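Long-range contacts in succinoglycan biosynthesis protein (PDB 3B55), which is of unknown precise function but binds a calcium ion, belongs to the erythromycin esterase-like family and may act in succinoglycan biosynthesis: residues E113-R118 / H136-K142; L122-V126 / L150-R154; G170-Q174 / A286-A291. The protein carries 1 engineered substitution. All blocks are in the same frame, centred on the assembly; numbering follows the deposited sequence.

How the contacts relate
All three contacts lie around the end of the main mixed sheet where strand 109-112 lies beside the outermost strand, 167-172. Contacts 1 and 2 share helix 116-128: Leu137 of the loop in contact 1 packs on Leu122 and Leu150 of contact 2. Contact 1 is partly buried, largely polar and reaches the calcium through Glu113. Contact 2, also partly buried, is a helix pair with leucine, valine and isoleucine toward the sheet and a tyrosine and ion pair nearer solvent. Contact 3 is wholly buried and mainly apolar, on the opposite face of strand 167-172 from contact 2; backbone hydrogen bonds between Asp172 and Glu114 and Trp116 join it to contact 1.

Contact 1: residues E113-R118 / H136-K142; sequences EEGWDR and HLTPVFK. With CA (calcium ion), chain B.
Glu114 grips Thr138 with both carboxylate oxygens: Thr138 OG1 donates to Glu114 OE1 in a very short bond of 2.4 Å, and Thr138 N to Glu114 OE2 at 2.7 Å. Glutamate suits the spot because its t, p side chain lets OE1 also accept Gly115 N (2.8 Å), fixing the corner that the chain turns at residues 113 and 114. Arg118, where helix 116-128 is starting, is rotamer m, t, p; its NE donates to His136 O (2.6 Å) and its NH2 weakly to Leu137 O (3.1 Å). Lys142 NZ donates to the same Leu137 O (2.8 Å) and also bonds Ser134. Arg118 NH2 and Lys142 NZ, both cationic, lie 4.3 Å apart. The nearest CA pairs are Arg118 with His136 (5.4 Å) and Glu114 with Thr138 (7.1 Å). Residues 139-141 form a 3-10 turn, with Phe141 N bonded to Thr138 O (2.7 Å). It brings Phe141 (chi1 m) toward the corner: CE2 is 3.6 Å from Glu113 O, and the ring edge meets Glu114 OE2 (CD2 to OE2 3.9 Å). Glu113, extended in chi1 and chi2 (t, t), binds calcium through OE2 (2.4 Å), while OE1 accepts His306 N. His85 supplies the other protein ligand and meets Phe141 edge-to-face. A loop thus clasps the turn after strand 109-112, at whose C-terminal end lies the calcium site of this α/β fold.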
ATOM      1  N   GLU A 113       1.429   1.396  -2.405  1.00 12.04           N
ATOM      2  CA  GLU A 113       1.805   2.324  -1.372  1.00 13.33           C
ATOM      3  C   GLU A 113       2.879   3.162  -2.074  1.00 13.27           C
ATOM      4  O   GLU A 113       4.059   3.165  -1.703  1.00 10.59           O
ATOM      5  CB  GLU A 113       2.409   1.577  -0.206  1.00 12.44           C
ATOM      6  CG  GLU A 113       2.656   2.442   0.963  1.00 16.66           C
ATOM      7  CD  GLU A 113       3.766   1.908   1.779  1.00 17.88           C
ATOM      8  OE1 GLU A 113       3.605   0.856   2.442  1.00 16.56           O
ATOM      9  OE2 GLU A 113       4.816   2.556   1.726  1.00 17.09           O
ATOM     10  N   GLU A 114       2.448   3.859  -3.116  1.00 15.74           N
ATOM     11  CA  GLU A 114       3.329   4.697  -3.916  1.00 17.22           C
ATOM     12  C   GLU A 114       2.605   6.010  -4.198  1.00 14.35           C
ATOM     13  O   GLU A 114       1.377   6.074  -4.149  1.00 13.43           O
ATOM     14  CB  GLU A 114       3.654   3.961  -5.222  1.00 19.56           C
ATOM     15  CG  GLU A 114       4.574   4.699  -6.178  1.00 24.02           C
ATOM     16  CD  GLU A 114       5.905   5.030  -5.545  1.00 29.47           C
ATOM     17  OE1 GLU A 114       5.952   5.966  -4.719  1.00 32.26           O
ATOM     18  OE2 GLU A 114       6.900   4.350  -5.869  1.00 28.41           O
ATOM     19  N   GLY A 115       3.367   7.057  -4.482  1.00 10.13           N
ATOM     20  CA  GLY A 115       2.760   8.342  -4.764  1.00 10.05           C
ATOM     21  C   GLY A 115       1.760   8.244  -5.899  1.00  7.22           C
ATOM     22  O   GLY A 115       1.999   7.568  -6.902  1.00  6.91           O
ATOM     23  N   TRP A 116       0.625   8.916  -5.734  1.00 10.22           N
ATOM     24  CA  TRP A 116      -0.418   8.918  -6.745  1.00 11.70           C
ATOM     25  C   TRP A 116       0.100   9.470  -8.070  1.00 11.54           C
ATOM     26  O   TRP A 116      -0.264   8.967  -9.130  1.00 12.04           O
ATOM     27  CB  TRP A 116      -1.621   9.731  -6.248  1.00  8.77           C
ATOM     28  CG  TRP A 116      -2.596  10.125  -7.318  1.00  5.74           C
ATOM     29  CD1 TRP A 116      -2.444  11.120  -8.245  1.00  3.86           C
ATOM     30  CD2 TRP A 116      -3.885   9.549  -7.557  1.00  4.04           C
ATOM     31  NE1 TRP A 116      -3.562  11.200  -9.045  1.00  5.72           N
ATOM     32  CE2 TRP A 116      -4.462  10.248  -8.642  1.00  5.22           C
ATOM     33  CE3 TRP A 116      -4.611   8.513  -6.958  1.00  5.65           C
ATOM     34  CZ2 TRP A 116      -5.734   9.939  -9.143  1.00  8.01           C
ATOM     35  CZ3 TRP A 116      -5.880   8.206  -7.456  1.00  5.57           C
ATOM     36  CH2 TRP A 116      -6.425   8.919  -8.537  1.00  8.39           C
ATOM     37  N   ASP A 117       0.945  10.497  -8.011  1.00 12.23           N
ATOM     38  CA  ASP A 117       1.487  11.089  -9.232  1.00 16.09           C
ATOM     39  C   ASP A 117       2.438  10.161  -9.977  1.00 15.95           C
ATOM     40  O   ASP A 117       2.370  10.038 -11.202  1.00 18.31           O
ATOM     41  CB  ASP A 117       2.211  12.412  -8.936  1.00 17.76           C
ATOM     42  CG  ASP A 117       3.213  12.298  -7.805  1.00 18.27           C
ATOM     43  OD1 ASP A 117       3.763  11.198  -7.589  1.00 25.06           O
ATOM     44  OD2 ASP A 117       3.460  13.321  -7.133  1.00 21.91           O
ATOM     45  N   ARG A 118       3.326   9.509  -9.237  1.00 15.43           N
ATOM     46  CA  ARG A 118       4.294   8.610  -9.840  1.00 14.11           C
ATOM     47  C   ARG A 118       3.592   7.415 -10.487  1.00 13.13           C
ATOM     48  O   ARG A 118       3.981   6.972 -11.570  1.00 15.44           O
ATOM     49  CB  ARG A 118       5.309   8.170  -8.769  1.00 14.36           C
ATOM     50  CG  ARG A 118       6.019   9.370  -8.129  1.00 19.80           C
ATOM     51  CD  ARG A 118       6.875   9.049  -6.901  1.00 18.11           C
ATOM     52  NE  ARG A 118       8.188   8.523  -7.250  1.00 30.26           N
ATOM     53  CZ  ARG A 118       9.337   9.015  -6.803  1.00 23.83           C
ATOM     54  NH1 ARG A 118       9.357  10.060  -5.978  1.00 17.46           N
ATOM     55  NH2 ARG A 118      10.472   8.443  -7.170  1.00 23.81           N
ATOM     56  N   HIS A 136      10.223   6.293 -12.083  1.00 18.90           N
ATOM     57  CA  HIS A 136       9.173   6.876 -11.255  1.00 18.86           C
ATOM     58  C   HIS A 136       8.920   6.153  -9.947  1.00 19.39           C
ATOM     59  O   HIS A 136       8.255   6.678  -9.054  1.00 20.76           O
ATOM     60  CB  HIS A 136       7.896   6.960 -12.075  1.00 18.90           C
ATOM     61  CG  HIS A 136       8.073   7.736 -13.338  1.00 17.82           C
ATOM     62  ND1 HIS A 136       8.210   9.107 -13.353  1.00 16.29           N
ATOM     63  CD2 HIS A 136       8.225   7.327 -14.618  1.00 17.30           C
ATOM     64  CE1 HIS A 136       8.441   9.508 -14.589  1.00 14.77           C
ATOM     65  NE2 HIS A 136       8.456   8.447 -15.377  1.00 16.87           N
ATOM     66  N   LEU A 137       9.438   4.939  -9.833  1.00 18.49           N
ATOM     67  CA  LEU A 137       9.263   4.188  -8.601  1.00 13.91           C
ATOM     68  C   LEU A 137      10.065   4.879  -7.503  1.00 13.92           C
ATOM     69  O   LEU A 137      11.117   5.465  -7.761  1.00 11.35           O
ATOM     70  CB  LEU A 137       9.784   2.760  -8.750  1.00 12.32           C
ATOM     71  CG  LEU A 137       8.984   1.724  -9.538  1.00 12.75           C
ATOM     72  CD1 LEU A 137       9.858   0.502  -9.765  1.00 10.33           C
ATOM     73  CD2 LEU A 137       7.715   1.338  -8.784  1.00 12.72           C
ATOM     74  N   THR A 138       9.557   4.819  -6.278  1.00 12.42           N
ATOM     75  CA  THR A 138      10.254   5.401  -5.142  1.00 18.48           C
ATOM     76  C   THR A 138      11.543   4.590  -4.994  1.00 16.99           C
ATOM     77  O   THR A 138      11.548   3.377  -5.236  1.00 15.91           O
ATOM     78  CB  THR A 138       9.391   5.289  -3.869  1.00 19.29           C
ATOM     79  OG1 THR A 138       8.226   6.107  -4.019  1.00 29.28           O
ATOM     80  CG2 THR A 138      10.149   5.750  -2.651  1.00 23.53           C
ATOM     81  N   PRO A 139      12.650   5.247  -4.602  1.00 15.51           N
ATOM     82  CA  PRO A 139      13.957   4.599  -4.425  1.00 16.94           C
ATOM     83  C   PRO A 139      13.951   3.216  -3.781  1.00 16.03           C
ATOM     84  O   PRO A 139      14.557   2.290  -4.309  1.00 17.96           O
ATOM     85  CB  PRO A 139      14.739   5.629  -3.610  1.00 18.20           C
ATOM     86  CG  PRO A 139      14.247   6.915  -4.188  1.00 14.41           C
ATOM     87  CD  PRO A 139      12.737   6.682  -4.262  1.00 16.76           C
ATOM     88  N   VAL A 140      13.270   3.075  -2.650  1.00 16.44           N
ATOM     89  CA  VAL A 140      13.218   1.792  -1.966  1.00 19.47           C
ATOM     90  C   VAL A 140      12.497   0.733  -2.801  1.00 18.83           C
ATOM     91  O   VAL A 140      12.690  -0.464  -2.586  1.00 18.22           O
ATOM     92  CB  VAL A 140      12.529   1.921  -0.577  1.00 18.70           C
ATOM     93  CG1 VAL A 140      11.107   2.440  -0.732  1.00 22.75           C
ATOM     94  CG2 VAL A 140      12.515   0.581   0.115  1.00 21.80           C
ATOM     95  N   PHE A 141      11.674   1.169  -3.754  1.00 17.82           N
ATOM     96  CA  PHE A 141      10.951   0.229  -4.611  1.00 13.49           C
ATOM     97  C   PHE A 141      11.577   0.088  -5.998  1.00 12.32           C
ATOM     98  O   PHE A 141      11.036  -0.606  -6.856  1.00  9.72           O
ATOM     99  CB  PHE A 141       9.485   0.643  -4.751  1.00 12.91           C
ATOM    100  CG  PHE A 141       8.745   0.689  -3.451  1.00 16.33           C
ATOM    101  CD1 PHE A 141       8.730  -0.418  -2.603  1.00 15.10           C
ATOM    102  CD2 PHE A 141       8.070   1.843  -3.064  1.00 19.26           C
ATOM    103  CE1 PHE A 141       8.056  -0.373  -1.386  1.00 18.41           C
ATOM    104  CE2 PHE A 141       7.393   1.897  -1.850  1.00 22.45           C
ATOM    105  CZ  PHE A 141       7.386   0.787  -1.007  1.00 20.36           C
ATOM    106  N   LYS A 142      12.704   0.755  -6.229  1.00 11.36           N
ATOM    107  CA  LYS A 142      13.371   0.627  -7.518  1.00 15.05           C
ATOM    108  C   LYS A 142      14.094  -0.722  -7.461  1.00 15.15           C
ATOM    109  O   LYS A 142      15.304  -0.784  -7.264  1.00 14.66           O
ATOM    110  CB  LYS A 142      14.392   1.745  -7.736  1.00 13.64           C
ATOM    111  CG  LYS A 142      13.807   3.131  -7.974  1.00 16.00           C
ATOM    112  CD  LYS A 142      14.917   4.100  -8.390  1.00 19.28           C
ATOM    113  CE  LYS A 142      14.551   5.566  -8.150  1.00 19.25           C
ATOM    114  NZ  LYS A 142      13.513   6.123  -9.074  1.00 12.62           N
TER
HETATM  115 CA    CA B 501       6.098   2.137   3.646  1.00 11.37          CA

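Contact 2: residues L122-V126 / L150-R154; sequences LDRYV and LDWIR
This is helix-helix packing on one face of the main sheet, between residues 122-126 of helix 116-128 and residues 150-154 of helix 144-158. The short axes approach to 9.2 Å with their N-to-C directions 47° apart, and converge at the C-terminal ends, where Val126 CA and Arg154 CA are only 3.9 Å apart. Short, beta-branched Val126 (m) fits this pinch: its CB lies 3.7 Å from Ile153 CG2, and its CG1 3.5 Å from Leu150 O. A water there donates to both Val126 O (2.7 Å) and Arg154 O (2.6 Å). On the sheet side, Leu122 and Leu150, both m, t, meet through CD2 and CD1 at 4.0 Å. Tyr125 (t) leaves sideways and its ring reaches across, CE2 4.0 Å from Leu150 CB; on the more polar side its hydroxyl accepts a weak bond from Arg154 NE (3.4 Å to OH). Arg154, curled by chi3 p, is held by a salt bridge one turn back (NH2 to Asp151 OD1 2.7 Å). Leu122 and Ile153 also rest on strand 109-112, and Val126 on Val168. The pair forms the helical connection of a beta-alpha-beta crossover between the neighbouring parallel strands 109-112 and 167-172.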
ATOM      1  N   LEU A 122       3.170   4.690 -14.060  1.00 11.53           N
ATOM      2  CA  LEU A 122       3.275   3.238 -14.015  1.00 12.05           C
ATOM      3  C   LEU A 122       2.046   2.674 -14.709  1.00 12.54           C
ATOM      4  O   LEU A 122       2.120   1.655 -15.392  1.00 10.99           O
ATOM      5  CB  LEU A 122       3.332   2.743 -12.569  1.00 11.05           C
ATOM      6  CG  LEU A 122       4.485   3.284 -11.713  1.00 13.84           C
ATOM      7  CD1 LEU A 122       4.369   2.742 -10.301  1.00 11.38           C
ATOM      8  CD2 LEU A 122       5.824   2.902 -12.335  1.00  4.24           C
ATOM      9  N   ASP A 123       0.918   3.359 -14.531  1.00 11.71           N
ATOM     10  CA  ASP A 123      -0.335   2.949 -15.142  1.00 11.63           C
ATOM     11  C   ASP A 123      -0.202   3.059 -16.662  1.00 11.68           C
ATOM     12  O   ASP A 123      -0.657   2.190 -17.408  1.00  8.57           O
ATOM     13  CB  ASP A 123      -1.467   3.845 -14.640  1.00 11.28           C
ATOM     14  CG  ASP A 123      -2.836   3.330 -15.032  1.00 15.98           C
ATOM     15  OD1 ASP A 123      -3.098   2.127 -14.815  1.00 15.18           O
ATOM     16  OD2 ASP A 123      -3.652   4.125 -15.547  1.00 22.13           O
ATOM     17  N   ARG A 124       0.428   4.141 -17.108  1.00 10.39           N
ATOM     18  CA  ARG A 124       0.643   4.370 -18.529  1.00 14.83           C
ATOM     19  C   ARG A 124       1.539   3.261 -19.095  1.00 14.87           C
ATOM     20  O   ARG A 124       1.369   2.834 -20.239  1.00 14.00           O
ATOM     21  CB  ARG A 124       1.285   5.743 -18.740  1.00 17.92           C
ATOM     22  CG  ARG A 124       1.676   6.048 -20.177  1.00 20.06           C
ATOM     23  CD  ARG A 124       2.065   7.515 -20.334  1.00 24.12           C
ATOM     24  NE  ARG A 124       2.536   7.829 -21.683  1.00 32.42           N
ATOM     25  CZ  ARG A 124       3.758   7.556 -22.131  1.00 30.42           C
ATOM     26  NH1 ARG A 124       4.636   6.966 -21.335  1.00 32.50           N
ATOM     27  NH2 ARG A 124       4.100   7.874 -23.372  1.00 31.21           N
ATOM     28  N   TYR A 125       2.484   2.794 -18.285  1.00 12.29           N
ATOM     29  CA  TYR A 125       3.384   1.730 -18.708  1.00 11.36           C
ATOM     30  C   TYR A 125       2.676   0.379 -18.859  1.00 11.26           C
ATOM     31  O   TYR A 125       2.935  -0.346 -19.816  1.00 12.05           O
ATOM     32  CB  TYR A 125       4.543   1.588 -17.721  1.00 14.21           C
ATOM     33  CG  TYR A 125       5.384   0.354 -17.956  1.00 12.10           C
ATOM     34  CD1 TYR A 125       6.272   0.278 -19.027  1.00 14.59           C
ATOM     35  CD2 TYR A 125       5.246  -0.762 -17.137  1.00 11.03           C
ATOM     36  CE1 TYR A 125       7.000  -0.888 -19.278  1.00 16.19           C
ATOM     37  CE2 TYR A 125       5.966  -1.926 -17.376  1.00 13.45           C
ATOM     38  CZ  TYR A 125       6.839  -1.983 -18.446  1.00 19.68           C
ATOM     39  OH  TYR A 125       7.537  -3.146 -18.678  1.00 20.78           O
ATOM     40  N   VAL A 126       1.793   0.027 -17.928  1.00 11.86           N
ATOM     41  CA  VAL A 126       1.100  -1.250 -18.037  1.00 11.69           C
ATOM     42  C   VAL A 126      -0.049  -1.204 -19.038  1.00 11.43           C
ATOM     43  O   VAL A 126      -0.588  -2.238 -19.420  1.00 11.84           O
ATOM     44  CB  VAL A 126       0.546  -1.739 -16.665  1.00 10.91           C
ATOM     45  CG1 VAL A 126       1.701  -1.978 -15.698  1.00  4.19           C
ATOM     46  CG2 VAL A 126      -0.448  -0.744 -16.106  1.00  6.33           C
ATOM     47  N   LEU A 150       5.342  -5.225 -12.597  1.00  7.57           N
ATOM     48  CA  LEU A 150       4.790  -4.278 -13.554  1.00  7.32           C
ATOM     49  C   LEU A 150       4.838  -4.851 -14.964  1.00  7.73           C
ATOM     50  O   LEU A 150       3.900  -4.676 -15.747  1.00  5.69           O
ATOM     51  CB  LEU A 150       5.559  -2.956 -13.482  1.00  7.12           C
ATOM     52  CG  LEU A 150       5.361  -2.201 -12.165  1.00  4.74           C
ATOM     53  CD1 LEU A 150       6.331  -1.042 -12.069  1.00  3.84           C
ATOM     54  CD2 LEU A 150       3.920  -1.718 -12.082  1.00  3.87           C
ATOM     55  N   ASP A 151       5.930  -5.542 -15.287  1.00  8.76           N
ATOM     56  CA  ASP A 151       6.057  -6.139 -16.607  1.00  9.34           C
ATOM     57  C   ASP A 151       5.009  -7.230 -16.783  1.00  9.54           C
ATOM     58  O   ASP A 151       4.435  -7.368 -17.859  1.00 11.64           O
ATOM     59  CB  ASP A 151       7.454  -6.716 -16.815  1.00 11.90           C
ATOM     60  CG  ASP A 151       7.621  -7.325 -18.191  1.00 19.49           C
ATOM     61  OD1 ASP A 151       7.114  -6.724 -19.160  1.00 25.41           O
ATOM     62  OD2 ASP A 151       8.260  -8.392 -18.309  1.00 31.39           O
ATOM     63  N   TRP A 152       4.750  -8.010 -15.736  1.00 10.50           N
ATOM     64  CA  TRP A 152       3.731  -9.047 -15.846  1.00  9.80           C
ATOM     65  C   TRP A 152       2.368  -8.379 -16.081  1.00 11.73           C
ATOM     66  O   TRP A 152       1.556  -8.865 -16.875  1.00 11.23           O
ATOM     67  CB  TRP A 152       3.659  -9.901 -14.578  1.00  9.79           C
ATOM     68  CG  TRP A 152       2.430 -10.747 -14.564  1.00 13.70           C
ATOM     69  CD1 TRP A 152       2.200 -11.867 -15.306  1.00 12.03           C
ATOM     70  CD2 TRP A 152       1.200 -10.458 -13.886  1.00 14.57           C
ATOM     71  NE1 TRP A 152       0.901 -12.286 -15.146  1.00 13.84           N
ATOM     72  CE2 TRP A 152       0.262 -11.436 -14.283  1.00 11.24           C
ATOM     73  CE3 TRP A 152       0.795  -9.458 -12.993  1.00 17.09           C
ATOM     74  CZ2 TRP A 152      -1.057 -11.451 -13.810  1.00 14.83           C
ATOM     75  CZ3 TRP A 152      -0.520  -9.472 -12.522  1.00 16.15           C
ATOM     76  CH2 TRP A 152      -1.429 -10.460 -12.938  1.00 10.41           C
ATOM     77  N   ILE A 153       2.114  -7.265 -15.394  1.00 12.62           N
ATOM     78  CA  ILE A 153       0.842  -6.578 -15.567  1.00 12.96           C
ATOM     79  C   ILE A 153       0.722  -6.015 -16.980  1.00  9.88           C
ATOM     80  O   ILE A 153      -0.361  -6.021 -17.561  1.00  6.93           O
ATOM     81  CB  ILE A 153       0.661  -5.428 -14.568  1.00 11.70           C
ATOM     82  CG1 ILE A 153       0.717  -5.959 -13.137  1.00 13.84           C
ATOM     83  CG2 ILE A 153      -0.677  -4.754 -14.820  1.00  5.91           C
ATOM     84  CD1 ILE A 153       0.520  -4.880 -12.076  1.00 14.64           C
ATOM     85  N   ARG A 154       1.832  -5.516 -17.520  1.00 10.91           N
ATOM     86  CA  ARG A 154       1.849  -4.970 -18.875  1.00 10.41           C
ATOM     87  C   ARG A 154       1.486  -6.088 -19.852  1.00 13.62           C
ATOM     88  O   ARG A 154       0.701  -5.889 -20.783  1.00 14.85           O
ATOM     89  CB  ARG A 154       3.243  -4.440 -19.217  1.00 10.45           C
ATOM     90  CG  ARG A 154       3.423  -4.070 -20.687  1.00 12.23           C
ATOM     91  CD  ARG A 154       4.877  -3.730 -21.000  1.00 16.70           C
ATOM     92  NE  ARG A 154       5.744  -4.905 -20.964  1.00 20.55           N
ATOM     93  CZ  ARG A 154       5.679  -5.911 -21.834  1.00 21.00           C
ATOM     94  NH1 ARG A 154       4.784  -5.892 -22.812  1.00 18.37           N
ATOM     95  NH2 ARG A 154       6.518  -6.927 -21.737  1.00 20.32           N
TER
HETATM   96  O   HOH W   1      -0.235  -3.667 -21.732  1.00  4.37           O

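Contact 3: residues G170-Q174 / A286-A291; sequences GMDIQ and AMYENA
Strand 167-172 ends against helix 278-298, the two short axes 6.8 Å apart and nearly antiparallel (163°), with Met171 CA just 4.7 Å from Met287 CA. At this close approach Met171 (phi/psi -97/-10) leaves the extended conformation, and its carbonyl O receives a CA-H...O contact from Met287 CA (3.4 Å). Both methionines are selenomethionines. Met171 points its CB toward the helix and, with chi angles p, t, t, runs along it: CB lies 3.8 Å from Asn290 CB, CG 3.9 Å from Met287 SE, and SE 4.4 Å from Ala291 CB. Its flexible, unbranched chain also touches Val303 of strand 301-306. Met287 starts m, has chi2 between wells at -141°, then turns m, which brings its SE beside the strand's C-terminal end, 4.0 Å from Asp172 CG. Helix 278-298 closes the crossover from strand 167-172 back to strand 301-306, parallel to it but separated from it by strand 109-112; a long, largely helical excursion fills the rest of that connection. Alanines at 286 and 291 leave the room this tight packing requires. Ile173, just past the strand, adopts chi1 p and chi2 t, so that its CD1 meets Ala286 CB at 3.7 Å; it also packs on Gln264 and Met268 of helix 250-268. Asp172, its CB turned away from the helix, has chi1 t, and OD1 accepts both Ile173 N (2.6 Å) and His283 NE2, just where the strand ends. The nearest atom of its side chain is about 6 Å from the calcium ion.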
ATOM      1  N   GLY A 170      -1.765   4.883  -7.243  1.00  8.52           N
ATOM      2  CA  GLY A 170      -0.882   5.218  -6.142  1.00  6.34           C
ATOM      3  C   GLY A 170      -1.696   5.923  -5.065  1.00 10.11           C
ATOM      4  O   GLY A 170      -2.367   6.923  -5.336  1.00  9.11           O
HETATM    5  N   MSE A 171      -1.648   5.417  -3.839  1.00 11.02           N
HETATM    6  CA  MSE A 171      -2.410   6.037  -2.770  1.00 15.24           C
HETATM    7  C   MSE A 171      -1.596   7.007  -1.908  1.00 14.15           C
HETATM    8  O   MSE A 171      -2.168   7.734  -1.093  1.00 12.35           O
HETATM    9  CB  MSE A 171      -3.037   4.956  -1.888  1.00 13.36           C
HETATM   10  CG  MSE A 171      -2.043   4.181  -1.046  1.00 16.79           C
HETATM   11 SE   MSE A 171      -2.893   2.816   0.039  1.00 30.50          SE
HETATM   12  CE  MSE A 171      -1.346   1.695   0.369  1.00 16.39           C
ATOM     13  N   ASP A 172      -0.276   7.034  -2.090  1.00 11.53           N
ATOM     14  CA  ASP A 172       0.563   7.923  -1.285  1.00 12.48           C
ATOM     15  C   ASP A 172       0.643   9.349  -1.824  1.00 14.02           C
ATOM     16  O   ASP A 172       0.447   9.587  -3.017  1.00 10.84           O
ATOM     17  CB  ASP A 172       1.973   7.352  -1.147  1.00 10.63           C
ATOM     18  CG  ASP A 172       2.626   7.751   0.152  1.00 12.51           C
ATOM     19  OD1 ASP A 172       2.102   8.671   0.816  1.00 13.90           O
ATOM     20  OD2 ASP A 172       3.662   7.156   0.509  1.00 17.98           O
ATOM     21  N   ILE A 173       0.951  10.290  -0.931  1.00 16.36           N
ATOM     22  CA  ILE A 173       1.038  11.708  -1.279  1.00 17.49           C
ATOM     23  C   ILE A 173       2.279  12.425  -0.736  1.00 19.56           C
ATOM     24  O   ILE A 173       2.161  13.490  -0.130  1.00 18.57           O
ATOM     25  CB  ILE A 173      -0.183  12.468  -0.740  1.00 19.06           C
ATOM     26  CG1 ILE A 173      -0.326  12.191   0.759  1.00 14.89           C
ATOM     27  CG2 ILE A 173      -1.433  12.059  -1.490  1.00 18.39           C
ATOM     28  CD1 ILE A 173      -1.363  13.048   1.451  1.00 22.08           C
ATOM     29  N   GLN A 174       3.460  11.863  -0.950  1.00 18.19           N
ATOM     30  CA  GLN A 174       4.671  12.499  -0.460  1.00 20.86           C
ATOM     31  C   GLN A 174       5.029  13.658  -1.387  1.00 19.60           C
ATOM     32  O   GLN A 174       5.965  14.419  -1.130  1.00 17.73           O
ATOM     33  CB  GLN A 174       5.803  11.474  -0.399  1.00 21.76           C
ATOM     34  CG  GLN A 174       5.360  10.142   0.194  1.00 36.45           C
ATOM     35  CD  GLN A 174       6.317   9.606   1.242  1.00 49.66           C
ATOM     36  OE1 GLN A 174       6.511  10.218   2.293  1.00 53.11           O
ATOM     37  NE2 GLN A 174       6.920   8.456   0.960  1.00 52.64           N
ATOM     38  N   ALA A 286      -5.653   9.986   3.999  1.00  9.30           N
ATOM     39  CA  ALA A 286      -5.541  10.202   2.560  1.00  9.37           C
ATOM     40  C   ALA A 286      -5.312   8.892   1.794  1.00  8.66           C
ATOM     41  O   ALA A 286      -5.971   8.644   0.785  1.00 10.33           O
ATOM     42  CB  ALA A 286      -4.396  11.183   2.267  1.00  7.99           C
HETATM   43  N   MSE A 287      -4.373   8.066   2.252  1.00  5.73           N
HETATM   44  CA  MSE A 287      -4.100   6.793   1.579  1.00 10.77           C
HETATM   45  C   MSE A 287      -5.365   5.945   1.561  1.00  6.97           C
HETATM   46  O   MSE A 287      -5.660   5.265   0.576  1.00  7.78           O
HETATM   47  CB  MSE A 287      -2.981   6.015   2.287  1.00  7.49           C
HETATM   48  CG  MSE A 287      -1.634   6.734   2.323  1.00 17.43           C
HETATM   49 SE   MSE A 287      -0.109   5.540   2.057  1.00 35.42          SE
HETATM   50  CE  MSE A 287      -0.071   4.696   3.792  1.00 16.18           C
ATOM     51  N   TYR A 288      -6.100   5.995   2.667  1.00  6.80           N
ATOM     52  CA  TYR A 288      -7.356   5.264   2.832  1.00  5.65           C
ATOM     53  C   TYR A 288      -8.357   5.747   1.797  1.00  5.68           C
ATOM     54  O   TYR A 288      -8.992   4.941   1.113  1.00  6.14           O
ATOM     55  CB  TYR A 288      -7.924   5.518   4.238  1.00  8.64           C
ATOM     56  CG  TYR A 288      -9.435   5.473   4.339  1.00 10.02           C
ATOM     57  CD1 TYR A 288     -10.139   4.294   4.091  1.00 12.93           C
ATOM     58  CD2 TYR A 288     -10.162   6.607   4.706  1.00 13.49           C
ATOM     59  CE1 TYR A 288     -11.529   4.243   4.207  1.00  5.94           C
ATOM     60  CE2 TYR A 288     -11.558   6.566   4.830  1.00  8.94           C
ATOM     61  CZ  TYR A 288     -12.234   5.382   4.579  1.00 12.77           C
ATOM     62  OH  TYR A 288     -13.609   5.321   4.696  1.00 11.22           O
ATOM     63  N   GLU A 289      -8.486   7.071   1.698  1.00  6.11           N
ATOM     64  CA  GLU A 289      -9.418   7.704   0.767  1.00 13.05           C
ATOM     65  C   GLU A 289      -9.099   7.355  -0.677  1.00 10.18           C
ATOM     66  O   GLU A 289     -10.002   7.131  -1.481  1.00 13.68           O
ATOM     67  CB  GLU A 289      -9.399   9.234   0.931  1.00 11.16           C
ATOM     68  CG  GLU A 289      -9.875   9.736   2.286  1.00 15.95           C
ATOM     69  CD  GLU A 289     -10.038  11.255   2.331  1.00 20.42           C
ATOM     70  OE1 GLU A 289      -9.444  11.949   1.472  1.00 20.64           O
ATOM     71  OE2 GLU A 289     -10.744  11.753   3.238  1.00 23.70           O
ATOM     72  N   ASN A 290      -7.812   7.303  -1.000  1.00  7.25           N
ATOM     73  CA  ASN A 290      -7.392   6.988  -2.357  1.00  9.58           C
ATOM     74  C   ASN A 290      -7.652   5.529  -2.693  1.00  6.86           C
ATOM     75  O   ASN A 290      -7.990   5.205  -3.827  1.00  5.02           O
ATOM     76  CB  ASN A 290      -5.914   7.343  -2.535  1.00  7.17           C
ATOM     77  CG  ASN A 290      -5.678   8.842  -2.451  1.00  9.47           C
ATOM     78  OD1 ASN A 290      -4.559   9.307  -2.196  1.00 11.22           O
ATOM     79  ND2 ASN A 290      -6.741   9.610  -2.670  1.00  3.85           N
ATOM     80  N   ALA A 291      -7.502   4.655  -1.700  1.00  8.76           N
ATOM     81  CA  ALA A 291      -7.748   3.234  -1.895  1.00  5.76           C
ATOM     82  C   ALA A 291      -9.261   3.015  -1.981  1.00  8.15           C
ATOM     83  O   ALA A 291      -9.734   2.161  -2.732  1.00  9.57           O
ATOM     84  CB  ALA A 291      -7.173   2.445  -0.739  1.00  3.86           C
TER